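Side-chain contacts in plantazolicin methyltransferase BamL (Bacillus amyloliquefaciens subsp. plantarum, PDB 5DLY), which probably transfers methyl groups from S-adenosylmethionine to the amino end of the antibiotic plantazolicin: residues A16-W19 with E24-K27; R31-E36 with E179-D184; N112-M117 with F136-A141. One frame throughout, in Å; residues are numbered along the deposited sequence.

Interaction 1. Residues A16-W19 with E24-K27; sequences AQTW and EKSK. With SAH (S-adenosyl-L-homocysteine), chain C.
Trp19 and Lys25 bring the two helical segments together, their CA atoms 4.9 Å apart, across the short break between helix 10-21 and helix 23-56. The Lys25 side chain does most of the touching. CG lies anti to the carbonyl carbon (chi1 -79°), and the chain beyond it is extended, which lays it across one face of the Trp19 indole at about a right angle to that side chain. CG makes a CH-pi contact with the six-membered ring, 3.9 Å from its centroid. Farther along, NZ stands over the five-membered ring in a cation-pi contact, 23° off the ring normal. The same NZ donates to Thr18 OG1 at 2.9 Å. Thr18 OG1 is also bonded to Gln15 O, within its own helix. On the backbone side, Ser26 CA makes a CA-H...O contact of 3.4 Å with Trp19 O. The indole NE1 bonds to Asp184, and the ring also meets Tyr181, so Trp19 joins this junction to helix 176-187. Gln17 of helix 10-21 reaches the cofactor site, its OE1 3.0 Å from SAH C8. The arrangement is a junction between two consecutive helices, with a lysine laid over tryptophan in a cation-pi contact, beside the S-adenosyl-L-homocysteine pocket.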
# COMPACT_ATOMS: atom_id res chain seq x y z
N ALA A 16 7.21 -1.42 15.33
CA ALA A 16 7.36 -0.71 14.05
C ALA A 16 6.51 0.56 14.03
O ALA A 16 6.92 1.60 13.52
CB ALA A 16 6.99 -1.62 12.89
N GLN A 17 5.31 0.46 14.61
CA GLN A 17 4.37 1.56 14.63
C GLN A 17 4.80 2.72 15.55
O GLN A 17 4.37 3.85 15.35
CB GLN A 17 2.95 1.05 14.93
CG GLN A 17 1.89 2.12 15.20
CD GLN A 17 1.65 3.07 14.04
OE1 GLN A 17 2.04 2.82 12.89
NE2 GLN A 17 1.01 4.19 14.35
N THR A 18 5.69 2.45 16.52
CA THR A 18 6.23 3.56 17.33
C THR A 18 6.92 4.64 16.48
O THR A 18 6.95 5.80 16.86
CB THR A 18 7.19 3.10 18.45
OG1 THR A 18 8.37 2.51 17.90
CG2 THR A 18 6.50 2.13 19.39
N TRP A 19 7.42 4.25 15.30
CA TRP A 19 8.07 5.20 14.40
C TRP A 19 7.10 6.19 13.72
O TRP A 19 7.53 7.11 13.03
CB TRP A 19 8.94 4.44 13.39
CG TRP A 19 10.11 3.80 14.05
CD1 TRP A 19 10.16 2.54 14.57
CD2 TRP A 19 11.38 4.40 14.31
NE1 TRP A 19 11.41 2.31 15.13
CE2 TRP A 19 12.17 3.44 14.98
CE3 TRP A 19 11.94 5.66 14.03
CZ2 TRP A 19 13.50 3.70 15.38
CZ3 TRP A 19 13.25 5.92 14.42
CH2 TRP A 19 14.01 4.93 15.09
N GLU A 24 9.65 12.33 18.15
CA GLU A 24 11.02 12.32 17.66
C GLU A 24 11.23 11.28 16.56
O GLU A 24 11.83 11.57 15.52
CB GLU A 24 12.03 12.15 18.82
CG GLU A 24 12.06 10.77 19.49
CD GLU A 24 10.77 10.37 20.19
OE1 GLU A 24 10.13 11.23 20.84
OE2 GLU A 24 10.39 9.18 20.11
N LYS A 25 10.70 10.08 16.79
CA LYS A 25 10.80 8.98 15.82
C LYS A 25 10.12 9.32 14.49
O LYS A 25 10.64 8.98 13.42
CB LYS A 25 10.20 7.70 16.40
CG LYS A 25 11.10 6.96 17.37
CD LYS A 25 10.47 5.63 17.75
CE LYS A 25 11.42 4.79 18.59
NZ LYS A 25 10.74 3.60 19.18
N SER A 26 8.98 10.01 14.57
CA SER A 26 8.24 10.40 13.37
C SER A 26 9.02 11.33 12.45
O SER A 26 8.82 11.31 11.24
CB SER A 26 6.89 11.03 13.74
OG SER A 26 6.05 10.05 14.33
N LYS A 27 9.92 12.13 13.01
CA LYS A 27 10.81 12.96 12.20
C LYS A 27 11.76 12.10 11.36
O LYS A 27 12.02 12.42 10.19
CB LYS A 27 11.59 13.94 13.08
CG LYS A 27 10.71 15.01 13.72
CD LYS A 27 11.51 15.90 14.67
CE LYS A 27 10.60 16.93 15.32
NZ LYS A 27 11.34 17.86 16.21
N SAH C . 0.48 4.91 2.60
CA SAH C . 1.64 5.77 3.00
CB SAH C . 2.32 5.17 4.22
CG SAH C . 2.72 6.27 5.21
SD SAH C . 3.74 5.66 6.53
C SAH C . 2.63 5.86 1.87
O SAH C . 2.35 5.44 0.75
OXT SAH C . 3.74 6.35 2.03
C5' SAH C . 2.65 4.57 7.40
C4' SAH C . 1.34 5.23 7.81
O4' SAH C . 0.44 4.23 8.30
C3' SAH C . 1.51 6.24 8.95
O3' SAH C . 1.01 7.53 8.55
C2' SAH C . 0.74 5.63 10.11
O2' SAH C . 0.12 6.58 10.98
C1' SAH C . -0.30 4.80 9.38
N9 SAH C . -0.93 3.73 10.17
C8 SAH C . -0.31 2.82 10.95
N7 SAH C . -1.21 1.99 11.53
C5 SAH C . -2.43 2.37 11.11
C6 SAH C . -3.80 1.91 11.36
N6 SAH C . -4.00 0.85 12.17
N1 SAH C . -4.81 2.57 10.73
C2 SAH C . -4.57 3.62 9.92
N3 SAH C . -3.33 4.10 9.65
C4 SAH C . -2.24 3.52 10.22

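Interaction 2. Residues R31-E36 with E179-D184; sequences RYDERE and EAYLKD. With 5D7 (prop-2-en-1-yl 2-[(1S)-1-amino-4-carbamimidamidobutyl]-1,3-thiazole-4-carboxylate), chain B.
Tyr181 OH donates to Asp33 OD1 at 2.7 Å, the shortest polar bond between the two helices. It meets the syn side of the carboxylate, 15° out of its plane. The same hydroxyl oxygen lies 3.0 Å from sulfur S5 of the bound thiazole ligand 5D7. The carboxylate also lies beside the ligand, with OD2 3.5 Å from 5D7 CA. Next to this bond the two tyrosines form an offset edge-to-face pair. The edge of Tyr181 points toward the face of Tyr32, and the ring planes are 65° apart. Tyr181 CE2 comes 3.8 Å from Tyr32 CD1. Both tyrosines hold CG anti to the backbone N, which sends their rings into the gap between helices whose segment axes approach no closer than 11.8 Å. Leu182 CD2 sits over one face of Tyr32 in a CH-pi contact, and Glu36 CG lies over the opposite face. Tyr32 OH bonds to Thr172. Tyr32 CE1 approaches 5D7 C1 at 3.6 Å. Phe20 of helix 10-21 touches Asp33 and Tyr181. The two helix segments cross at -82° and form a buried aromatic and acidic wall of the substrate-analog pocket, consistent with an acceptor site built from helices beside the Rossmann-like sheet.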
# COMPACT_ATOMS: atom_id res chain seq x y z
N ARG A 31 11.45 11.73 7.12
CA ARG A 31 12.62 12.06 6.32
C ARG A 31 13.05 10.90 5.42
O ARG A 31 13.26 11.09 4.22
CB ARG A 31 13.78 12.48 7.23
CG ARG A 31 14.94 13.14 6.49
CD ARG A 31 16.14 13.34 7.40
NE ARG A 31 15.92 14.33 8.45
CZ ARG A 31 15.76 14.05 9.74
NH1 ARG A 31 15.81 12.80 10.19
NH2 ARG A 31 15.57 15.04 10.61
N TYR A 32 13.17 9.71 6.00
CA TYR A 32 13.54 8.54 5.22
C TYR A 32 12.50 8.27 4.13
O TYR A 32 12.85 8.09 2.96
CB TYR A 32 13.72 7.28 6.10
CG TYR A 32 14.07 6.07 5.26
CD1 TYR A 32 13.07 5.30 4.66
CD2 TYR A 32 15.40 5.73 5.02
CE1 TYR A 32 13.38 4.23 3.86
CE2 TYR A 32 15.73 4.64 4.22
CZ TYR A 32 14.71 3.89 3.63
OH TYR A 32 14.98 2.80 2.83
N ASP A 33 11.23 8.25 4.53
CA ASP A 33 10.14 7.86 3.61
C ASP A 33 10.03 8.80 2.43
O ASP A 33 9.85 8.36 1.29
CB ASP A 33 8.80 7.77 4.34
CG ASP A 33 8.74 6.62 5.34
OD1 ASP A 33 9.70 5.81 5.41
OD2 ASP A 33 7.72 6.55 6.06
N GLU A 34 10.15 10.10 2.69
CA GLU A 34 10.10 11.09 1.61
C GLU A 34 11.28 10.95 0.65
O GLU A 34 11.10 11.07 -0.57
CB GLU A 34 10.05 12.51 2.19
CG GLU A 34 8.71 12.84 2.82
CD GLU A 34 7.61 13.03 1.80
OE1 GLU A 34 6.71 12.17 1.73
OE2 GLU A 34 7.66 14.03 1.05
N ARG A 35 12.47 10.69 1.18
CA ARG A 35 13.68 10.59 0.37
C ARG A 35 13.73 9.30 -0.45
O ARG A 35 14.15 9.31 -1.61
CB ARG A 35 14.93 10.69 1.25
CG ARG A 35 16.24 10.76 0.48
CD ARG A 35 17.45 10.72 1.40
NE ARG A 35 17.69 9.38 1.97
CZ ARG A 35 17.72 9.10 3.27
NH1 ARG A 35 17.54 10.05 4.19
NH2 ARG A 35 17.94 7.85 3.67
N GLU A 36 13.30 8.20 0.15
CA GLU A 36 13.55 6.88 -0.43
C GLU A 36 12.32 6.20 -1.03
O GLU A 36 12.47 5.29 -1.85
CB GLU A 36 14.21 5.96 0.60
CG GLU A 36 15.54 6.46 1.17
CD GLU A 36 16.71 6.42 0.19
OE1 GLU A 36 16.61 5.82 -0.90
OE2 GLU A 36 17.76 7.01 0.52
N GLU A 179 18.87 3.46 10.51
CA GLU A 179 19.17 2.03 10.61
C GLU A 179 18.24 1.33 11.61
O GLU A 179 17.69 0.28 11.31
CB GLU A 179 20.65 1.82 10.99
CG GLU A 179 21.03 0.37 11.21
CD GLU A 179 22.48 0.21 11.64
OE1 GLU A 179 22.80 0.56 12.79
OE2 GLU A 179 23.28 -0.28 10.82
N ALA A 180 18.08 1.93 12.79
CA ALA A 180 17.18 1.42 13.82
C ALA A 180 15.74 1.35 13.33
O ALA A 180 15.05 0.36 13.53
CB ALA A 180 17.27 2.27 15.08
N TYR A 181 15.31 2.43 12.67
CA TYR A 181 14.00 2.51 12.02
C TYR A 181 13.77 1.35 11.06
O TYR A 181 12.80 0.62 11.18
CB TYR A 181 13.89 3.86 11.32
CG TYR A 181 12.73 4.00 10.36
CD1 TYR A 181 11.41 3.88 10.80
CD2 TYR A 181 12.96 4.29 9.02
CE1 TYR A 181 10.35 4.02 9.92
CE2 TYR A 181 11.91 4.43 8.12
CZ TYR A 181 10.61 4.29 8.58
OH TYR A 181 9.56 4.44 7.71
N LEU A 182 14.69 1.18 10.11
CA LEU A 182 14.53 0.13 9.10
C LEU A 182 14.55 -1.28 9.68
O LEU A 182 13.78 -2.14 9.25
CB LEU A 182 15.58 0.28 7.98
CG LEU A 182 15.43 1.52 7.08
CD1 LEU A 182 16.54 1.53 6.05
CD2 LEU A 182 14.06 1.59 6.42
N LYS A 183 15.43 -1.52 10.65
CA LYS A 183 15.46 -2.82 11.33
C LYS A 183 14.09 -3.14 11.92
O LYS A 183 13.56 -4.24 11.72
CB LYS A 183 16.53 -2.87 12.43
CG LYS A 183 17.96 -3.05 11.93
CD LYS A 183 18.87 -3.26 13.13
CE LYS A 183 20.32 -2.98 12.80
NZ LYS A 183 21.10 -2.76 14.05
N ASP A 184 13.52 -2.19 12.67
CA ASP A 184 12.18 -2.36 13.22
C ASP A 184 11.11 -2.56 12.14
O ASP A 184 10.22 -3.41 12.29
CB ASP A 184 11.79 -1.18 14.11
CG ASP A 184 12.44 -1.22 15.48
OD1 ASP A 184 13.06 -2.25 15.85
OD2 ASP A 184 12.31 -0.22 16.20
O9 5D7 B . 9.36 1.16 1.09
C6 5D7 B . 10.24 1.24 1.93
O7 5D7 B . 11.61 0.96 1.59
C8 5D7 B . 11.98 0.46 0.30
C2 5D7 B . 9.95 1.65 3.32
N3 5D7 B . 8.74 2.14 3.70
C4 5D7 B . 8.64 2.48 4.99
S5 5D7 B . 10.16 2.18 5.77
C1 5D7 B . 10.92 1.59 4.34
CA 5D7 B . 7.50 3.05 5.75
N 5D7 B . 6.47 3.41 4.79
CB 5D7 B . 6.95 2.06 6.78
CG 5D7 B . 6.81 0.60 6.32
CD 5D7 B . 5.66 -0.05 7.06
NE 5D7 B . 5.61 -1.47 6.72
CZ 5D7 B . 6.26 -2.48 7.30
NH2 5D7 B . 6.11 -3.66 6.86
NH1 5D7 B . 7.03 -2.28 8.29
C3 5D7 B . 13.47 0.20 0.30
C5 5D7 B . 14.19 0.39 -0.79

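Interaction 3. Residues N112-M117 with F136-A141; sequences NAENIM and FKNPIA. With SAH (S-adenosyl-L-homocysteine), chain C.
Glu114 OE2 receives the side-chain amide of Asn138: ND2 donates at 3.0 Å, with an N-H...acceptor angle of 177°. The acceptor lies in the Asn138 amide plane, yet the donor stands above the carboxylate plane. The two flat groups are turned 81° apart. Asn112 ND2 donates to the same oxygen, from the opposite face of the carboxylate. Water 1 adds a third donor at 2.7 Å from Glu114 OE2. That water also accepts from Asn138 N, so a direct bond and a water bridge both join Glu114 to Asn138. Three donors on one oxygen would be expected to stabilise the charged carboxylate.

Asn112 carries the network to the cofactor. Its CG is anti to the backbone N (chi1 180°), and OD1 accepts from SAH N6 at 3.0 Å. The same OD1 accepts from Glu114 N, which stands above the carbonyl plane, and this closes an Asx turn. Ala113 N donates to SAH N1 at 2.9 Å. Together these bonds read the adenine edge through N6 and N1, as the loop after a strand does in many Rossmann-fold methyltransferases; here the loop follows strand 107-110. From the other segment, Phe136 CE1 comes 3.6 Å from SAH C5, with the adenine at the edge of the phenyl ring.

Farther out, Asn138 is the N-cap residue of helix 139-148, although its side chain makes no capping bond. Ile142 of that helix touches both Glu114 and Phe136. Arg13 of helix 10-21 bonds to the carbonyl oxygens of Phe136 and Lys137.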
# COMPACT_ATOMS: atom_id res chain seq x y z
N ASN A 112 -8.11 4.27 13.60
CA ASN A 112 -7.59 2.97 13.22
C ASN A 112 -8.37 2.49 11.99
O ASN A 112 -9.61 2.59 11.95
CB ASN A 112 -7.78 2.03 14.42
CG ASN A 112 -7.29 0.61 14.18
OD1 ASN A 112 -6.78 0.24 13.12
ND2 ASN A 112 -7.49 -0.21 15.21
N ALA A 113 -7.66 2.01 10.97
CA ALA A 113 -8.30 1.49 9.76
C ALA A 113 -9.30 0.38 10.06
O ALA A 113 -10.22 0.16 9.28
CB ALA A 113 -7.27 1.00 8.75
N GLU A 114 -9.13 -0.29 11.21
CA GLU A 114 -10.11 -1.28 11.68
C GLU A 114 -11.53 -0.72 11.72
O GLU A 114 -12.49 -1.47 11.59
CB GLU A 114 -9.74 -1.80 13.07
CG GLU A 114 -8.54 -2.73 13.10
CD GLU A 114 -8.31 -3.37 14.46
OE1 GLU A 114 -9.20 -4.12 14.94
OE2 GLU A 114 -7.24 -3.16 15.04
N ASN A 115 -11.64 0.59 11.92
CA ASN A 115 -12.93 1.25 12.10
C ASN A 115 -13.54 1.82 10.82
O ASN A 115 -14.52 2.56 10.88
CB ASN A 115 -12.79 2.35 13.15
CG ASN A 115 -12.27 1.81 14.47
OD1 ASN A 115 -12.74 0.77 14.95
ND2 ASN A 115 -11.30 2.50 15.06
N ILE A 116 -12.97 1.47 9.67
CA ILE A 116 -13.34 2.09 8.40
C ILE A 116 -14.84 2.08 8.04
O ILE A 116 -15.35 3.04 7.46
CB ILE A 116 -12.45 1.58 7.23
CG1 ILE A 116 -12.64 2.42 5.95
CG2 ILE A 116 -12.69 0.10 6.95
CD1 ILE A 116 -12.34 3.90 6.12
N MET A 117 -15.56 1.01 8.40
CA MET A 117 -16.97 0.89 8.01
C MET A 117 -17.90 1.85 8.75
O MET A 117 -19.06 1.99 8.38
CB MET A 117 -17.45 -0.57 8.09
CG MET A 117 -16.90 -1.43 6.94
SD MET A 117 -17.54 -3.12 6.87
CE MET A 117 -19.10 -2.89 6.01
N PHE A 136 0.03 -2.65 11.09
CA PHE A 136 -1.29 -2.88 11.70
C PHE A 136 -1.22 -3.94 12.79
O PHE A 136 -0.64 -5.00 12.58
CB PHE A 136 -2.30 -3.33 10.64
CG PHE A 136 -2.46 -2.37 9.48
CD1 PHE A 136 -2.20 -1.01 9.63
CD2 PHE A 136 -2.92 -2.84 8.26
CE1 PHE A 136 -2.36 -0.14 8.55
CE2 PHE A 136 -3.09 -1.97 7.18
CZ PHE A 136 -2.80 -0.62 7.33
N LYS A 137 -1.81 -3.65 13.95
CA LYS A 137 -1.91 -4.66 15.00
C LYS A 137 -2.68 -5.91 14.54
O LYS A 137 -2.27 -7.05 14.82
CB LYS A 137 -2.57 -4.06 16.25
CG LYS A 137 -2.71 -5.04 17.41
CD LYS A 137 -3.33 -4.38 18.63
CE LYS A 137 -3.55 -5.39 19.76
NZ LYS A 137 -4.14 -4.74 20.96
N ASN A 138 -3.77 -5.69 13.82
CA ASN A 138 -4.67 -6.76 13.41
C ASN A 138 -4.87 -6.78 11.89
O ASN A 138 -5.95 -6.49 11.39
CB ASN A 138 -6.01 -6.59 14.14
CG ASN A 138 -5.86 -6.69 15.65
OD1 ASN A 138 -5.46 -7.73 16.16
ND2 ASN A 138 -6.18 -5.60 16.36
N PRO A 139 -3.81 -7.16 11.14
CA PRO A 139 -3.88 -7.10 9.68
C PRO A 139 -4.96 -7.99 9.04
O PRO A 139 -5.57 -7.58 8.05
CB PRO A 139 -2.48 -7.51 9.23
CG PRO A 139 -1.91 -8.27 10.37
CD PRO A 139 -2.48 -7.63 11.60
N ILE A 140 -5.19 -9.19 9.59
CA ILE A 140 -6.21 -10.07 9.02
C ILE A 140 -7.62 -9.48 9.21
O ILE A 140 -8.43 -9.48 8.28
CB ILE A 140 -6.13 -11.50 9.60
CG1 ILE A 140 -4.71 -12.08 9.40
CG2 ILE A 140 -7.17 -12.41 8.95
CD1 ILE A 140 -4.47 -13.42 10.07
N ALA A 141 -7.89 -8.95 10.40
CA ALA A 141 -9.16 -8.28 10.68
C ALA A 141 -9.39 -7.10 9.74
O ALA A 141 -10.48 -6.92 9.21
CB ALA A 141 -9.22 -7.80 12.13
N SAH C . 0.48 4.91 2.60
CA SAH C . 1.64 5.77 3.00
CB SAH C . 2.32 5.17 4.22
CG SAH C . 2.72 6.27 5.21
SD SAH C . 3.74 5.66 6.53
C SAH C . 2.63 5.86 1.87
O SAH C . 2.35 5.44 0.75
OXT SAH C . 3.74 6.35 2.03
C5' SAH C . 2.65 4.57 7.40
C4' SAH C . 1.34 5.23 7.81
O4' SAH C . 0.44 4.23 8.30
C3' SAH C . 1.51 6.24 8.95
O3' SAH C . 1.01 7.53 8.55
C2' SAH C . 0.74 5.63 10.11
O2' SAH C . 0.12 6.58 10.98
C1' SAH C . -0.30 4.80 9.38
N9 SAH C . -0.93 3.73 10.17
C8 SAH C . -0.31 2.82 10.95
N7 SAH C . -1.21 1.99 11.53
C5 SAH C . -2.43 2.37 11.11
C6 SAH C . -3.80 1.91 11.36
N6 SAH C . -4.00 0.85 12.17
N1 SAH C . -4.81 2.57 10.73
C2 SAH C . -4.57 3.62 9.92
N3 SAH C . -3.33 4.10 9.65
C4 SAH C . -2.24 3.52 10.22
O HOH W 1 -4.95 -3.07 13.56

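Overall arrangement
Interactions 1 and 2 are neighbours, with centres 10 Å apart. They share helix 23-56 and touch through Trp19, whose ring packs against helix 176-187. Interaction 3 lies farther off, its centre 19 Å from that of interaction 1 and 23 Å from that of interaction 2. Along the chain interaction 1 closes first. Interaction 2 then opens a long loop, and interaction 3 is nested inside it. Interactions 1 and 3 both touch SAH at the adenine, interaction 1 near C8 and interaction 3 at N6, N1 and C5, while interaction 2 lines the 5D7 pocket. N-terminal helices, helix 176-187 and loops of the Rossmann-like sheet together line the two adjoining pockets.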